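Local coordinates for protein peptide chain release factor subunit 1 (Methanosarcina mazei, PDB 3IR9) that probably directs the termination of translation at the three stop codons, this chain being its C-terminal domain with a bound zinc ion, at residues A[72-77]-A[119-124]. Sequence-based numbering, arbitrary orientation.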
ATOM      1  N   LEU A  72       5.424   3.488 -13.667  1.00 62.12           N
ATOM      2  CA  LEU A  72       5.595   2.953 -15.012  1.00 74.75           C
ATOM      3  C   LEU A  72       4.668   1.781 -15.274  1.00133.01           C
ATOM      4  O   LEU A  72       4.895   0.674 -14.779  1.00 85.27           O
ATOM      5  CB  LEU A  72       7.028   2.482 -15.221  1.00 84.60           C
ATOM      6  CG  LEU A  72       8.130   3.521 -15.089  1.00 81.96           C
ATOM      7  CD1 LEU A  72       9.466   2.810 -15.085  1.00 54.35           C
ATOM      8  CD2 LEU A  72       8.047   4.536 -16.220  1.00 59.15           C
ATOM      9  N   ARG A  73       3.634   2.020 -16.068  1.00 83.92           N
ATOM     10  CA  ARG A  73       2.708   0.961 -16.427  1.00113.76           C
ATOM     11  C   ARG A  73       2.835   0.636 -17.912  1.00 90.33           C
ATOM     12  O   ARG A  73       2.070   1.143 -18.727  1.00103.31           O
ATOM     13  CB  ARG A  73       1.276   1.370 -16.069  1.00 93.05           C
ATOM     14  CG  ARG A  73       1.075   1.649 -14.582  1.00 56.94           C
ATOM     15  CD  ARG A  73       1.701   0.536 -13.741  1.00102.78           C
ATOM     16  NE  ARG A  73       1.195   0.471 -12.368  1.00135.41           N
ATOM     17  CZ  ARG A  73       1.936   0.642 -11.274  1.00 66.16           C
ATOM     18  NH1 ARG A  73       3.236   0.895 -11.369  1.00 76.43           N
ATOM     19  NH2 ARG A  73       1.377   0.553 -10.076  1.00 64.11           N
ATOM     20  N   ALA A  74       3.809  -0.207 -18.258  1.00 54.18           N
ATOM     21  CA  ALA A  74       4.084  -0.524 -19.662  1.00 93.13           C
ATOM     22  C   ALA A  74       5.001  -1.735 -19.848  1.00 65.49           C
ATOM     23  O   ALA A  74       5.990  -1.888 -19.133  1.00 68.43           O
ATOM     24  CB  ALA A  74       4.676   0.693 -20.365  1.00 52.86           C
ATOM     25  N   GLU A  75       4.675  -2.585 -20.821  1.00 75.54           N
ATOM     26  CA  GLU A  75       5.490  -3.762 -21.105  1.00 61.80           C
ATOM     27  C   GLU A  75       6.207  -3.646 -22.445  1.00 57.86           C
ATOM     28  O   GLU A  75       5.761  -2.937 -23.347  1.00 64.00           O
ATOM     29  CB  GLU A  75       4.637  -5.033 -21.126  1.00 60.95           C
ATOM     30  CG  GLU A  75       3.399  -4.999 -20.263  1.00 67.43           C
ATOM     31  CD  GLU A  75       2.556  -6.244 -20.450  1.00 73.38           C
ATOM     32  OE1 GLU A  75       1.556  -6.186 -21.200  1.00 81.63           O
ATOM     33  OE2 GLU A  75       2.910  -7.289 -19.867  1.00169.00           O
ATOM     34  N   ARG A  76       7.309  -4.371 -22.575  1.00 58.10           N
ATOM     35  CA  ARG A  76       8.030  -4.448 -23.836  1.00 44.68           C
ATOM     36  C   ARG A  76       7.721  -5.769 -24.535  1.00 81.18           C
ATOM     37  O   ARG A  76       7.984  -6.849 -24.008  1.00 54.65           O
ATOM     38  CB  ARG A  76       9.535  -4.305 -23.601  1.00 91.90           C
ATOM     39  CG  ARG A  76      10.381  -4.309 -24.865  1.00 48.06           C
ATOM     40  CD  ARG A  76       9.982  -3.175 -25.796  1.00108.53           C
ATOM     41  NE  ARG A  76      11.019  -2.915 -26.786  1.00 53.14           N
ATOM     42  CZ  ARG A  76      11.031  -1.873 -27.606  1.00 49.20           C
ATOM     43  NH1 ARG A  76      10.056  -0.974 -27.572  1.00 43.92           N
ATOM     44  NH2 ARG A  76      12.030  -1.734 -28.460  1.00 68.14           N
ATOM     45  N   VAL A  77       7.161  -5.678 -25.731  1.00 52.66           N
ATOM     46  CA  VAL A  77       6.746  -6.865 -26.459  1.00 47.57           C
ATOM     47  C   VAL A  77       7.712  -7.203 -27.592  1.00 41.13           C
ATOM     48  O   VAL A  77       7.930  -6.407 -28.506  1.00 41.29           O
ATOM     49  CB  VAL A  77       5.329  -6.688 -27.040  1.00 43.21           C
ATOM     50  CG1 VAL A  77       4.817  -8.009 -27.584  1.00 66.56           C
ATOM     51  CG2 VAL A  77       4.385  -6.128 -25.981  1.00 36.02           C
ATOM     52  N   THR A 119       7.770  -8.493 -21.302  1.00 68.27           N
ATOM     53  CA  THR A 119       8.499  -8.114 -20.101  1.00 35.47           C
ATOM     54  C   THR A 119       8.104  -6.685 -19.756  1.00 54.09           C
ATOM     55  O   THR A 119       8.096  -5.814 -20.625  1.00 60.00           O
ATOM     56  CB  THR A 119      10.036  -8.189 -20.322  1.00 45.82           C
ATOM     57  OG1 THR A 119      10.406  -9.500 -20.774  1.00 47.07           O
ATOM     58  CG2 THR A 119      10.781  -7.877 -19.044  1.00 63.37           C
ATOM     59  N   ASP A 120       7.746  -6.441 -18.501  1.00 52.81           N
ATOM     60  CA  ASP A 120       7.459  -5.079 -18.072  1.00 57.84           C
ATOM     61  C   ASP A 120       8.688  -4.245 -18.406  1.00 47.42           C
ATOM     62  O   ASP A 120       9.802  -4.764 -18.404  1.00 54.46           O
ATOM     63  CB  ASP A 120       7.184  -5.046 -16.568  1.00 54.93           C
ATOM     64  CG  ASP A 120       6.691  -3.686 -16.085  1.00121.75           C
ATOM     65  OD1 ASP A 120       6.558  -2.747 -16.899  1.00 69.92           O
ATOM     66  OD2 ASP A 120       6.433  -3.557 -14.872  1.00147.68           O
ATOM     67  N   ILE A 121       8.501  -2.965 -18.703  1.00 50.73           N
ATOM     68  CA  ILE A 121       9.643  -2.105 -19.017  1.00 87.70           C
ATOM     69  C   ILE A 121      10.642  -1.994 -17.854  1.00100.80           C
ATOM     70  O   ILE A 121      11.850  -2.125 -18.056  1.00 55.25           O
ATOM     71  CB  ILE A 121       9.205  -0.709 -19.521  1.00 59.69           C
ATOM     72  CG1 ILE A 121       8.819  -0.794 -20.993  1.00 58.55           C
ATOM     73  CG2 ILE A 121      10.327   0.307 -19.370  1.00 44.82           C
ATOM     74  CD1 ILE A 121       9.941  -1.277 -21.873  1.00 34.18           C
ATOM     75  N   VAL A 122      10.140  -1.773 -16.643  1.00 50.73           N
ATOM     76  CA  VAL A 122      11.007  -1.677 -15.466  1.00 57.23           C
ATOM     77  C   VAL A 122      11.919  -2.897 -15.296  1.00 64.18           C
ATOM     78  O   VAL A 122      13.025  -2.782 -14.771  1.00 60.05           O
ATOM     79  CB  VAL A 122      10.204  -1.399 -14.171  1.00 47.33           C
ATOM     80  CG1 VAL A 122       8.794  -1.938 -14.285  1.00 88.82           C
ATOM     81  CG2 VAL A 122      10.911  -1.972 -12.962  1.00 42.04           C
ATOM     82  N   ASP A 123      11.459  -4.057 -15.756  1.00 58.34           N
ATOM     83  CA  ASP A 123      12.293  -5.255 -15.781  1.00 61.58           C
ATOM     84  C   ASP A 123      13.481  -5.052 -16.716  1.00112.81           C
ATOM     85  O   ASP A 123      14.630  -5.004 -16.276  1.00107.72           O
ATOM     86  CB  ASP A 123      11.491  -6.468 -16.262  1.00131.00           C
ATOM     87  CG  ASP A 123      10.831  -7.234 -15.131  1.00 81.16           C
ATOM     88  OD1 ASP A 123      10.524  -6.629 -14.079  1.00124.25           O
ATOM     89  OD2 ASP A 123      10.611  -8.451 -15.308  1.00 72.18           O
ATOM     90  N   GLU A 124      13.184  -4.935 -18.009  1.00105.89           N
ATOM     91  CA  GLU A 124      14.202  -4.828 -19.053  1.00 94.78           C
ATOM     92  C   GLU A 124      15.297  -3.829 -18.705  1.00 55.82           C
ATOM     93  O   GLU A 124      16.479  -4.084 -18.937  1.00 71.26           O
ATOM     94  CB  GLU A 124      13.558  -4.435 -20.388  1.00 40.23           C
ATOM     95  CG  GLU A 124      14.565  -4.093 -21.482  1.00 67.89           C
ATOM     96  CD  GLU A 124      13.967  -3.224 -22.581  1.00104.15           C
ATOM     97  OE1 GLU A 124      12.765  -2.902 -22.498  1.00 79.82           O
ATOM     98  OE2 GLU A 124      14.696  -2.857 -23.529  1.00 72.10           O
TER
HETATM   99  O   HOH W   1      13.864  -4.250 -26.112  1.00 47.02           O
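Ile-121 and Arg-76 meet through their aliphatic parts, Ile-121 CD1 lying 3.5 Å from Arg-76 CB. With chi1 at -80°, Ile-121 CG1 stands beside its own backbone N, and CB and CG1 pack against the Ala-74 carbonyl; the small Ala-74 methyl admits this branched neighbour. An alanine in place of Ile-121 would probably open a gap beneath Arg-76 CB, leaving that chain freer to shift. Arginine suits its position by joining apolar methylenes to a charged end: CG lies 3.6 Å from Glu-124 OE1, and a water links Arg-76 NE to Glu-124 OE2, which also forms a salt bridge with Arg-55 of helix 51-58. In the loop before the strand, Leu-72 CD1 lies 4.4 Å from Val-122 CB, a loose apolar contact.

The backbones fix this packing. Arg-76 N donates to Thr-119 O (2.6 Å, almost straight at 173°), Thr-119 N returns a bond to Arg-76 O, and Ile-121 N, at the start of the helix, donates to Ala-74 O at 2.8 Å. Asp-120 holds the N-cap position, a common place for aspartate. The antiparallel pairing thus passes directly into helix 121-131, joining the three-stranded, zinc-bearing extension to the alpha/beta body of eRF1 domain 3.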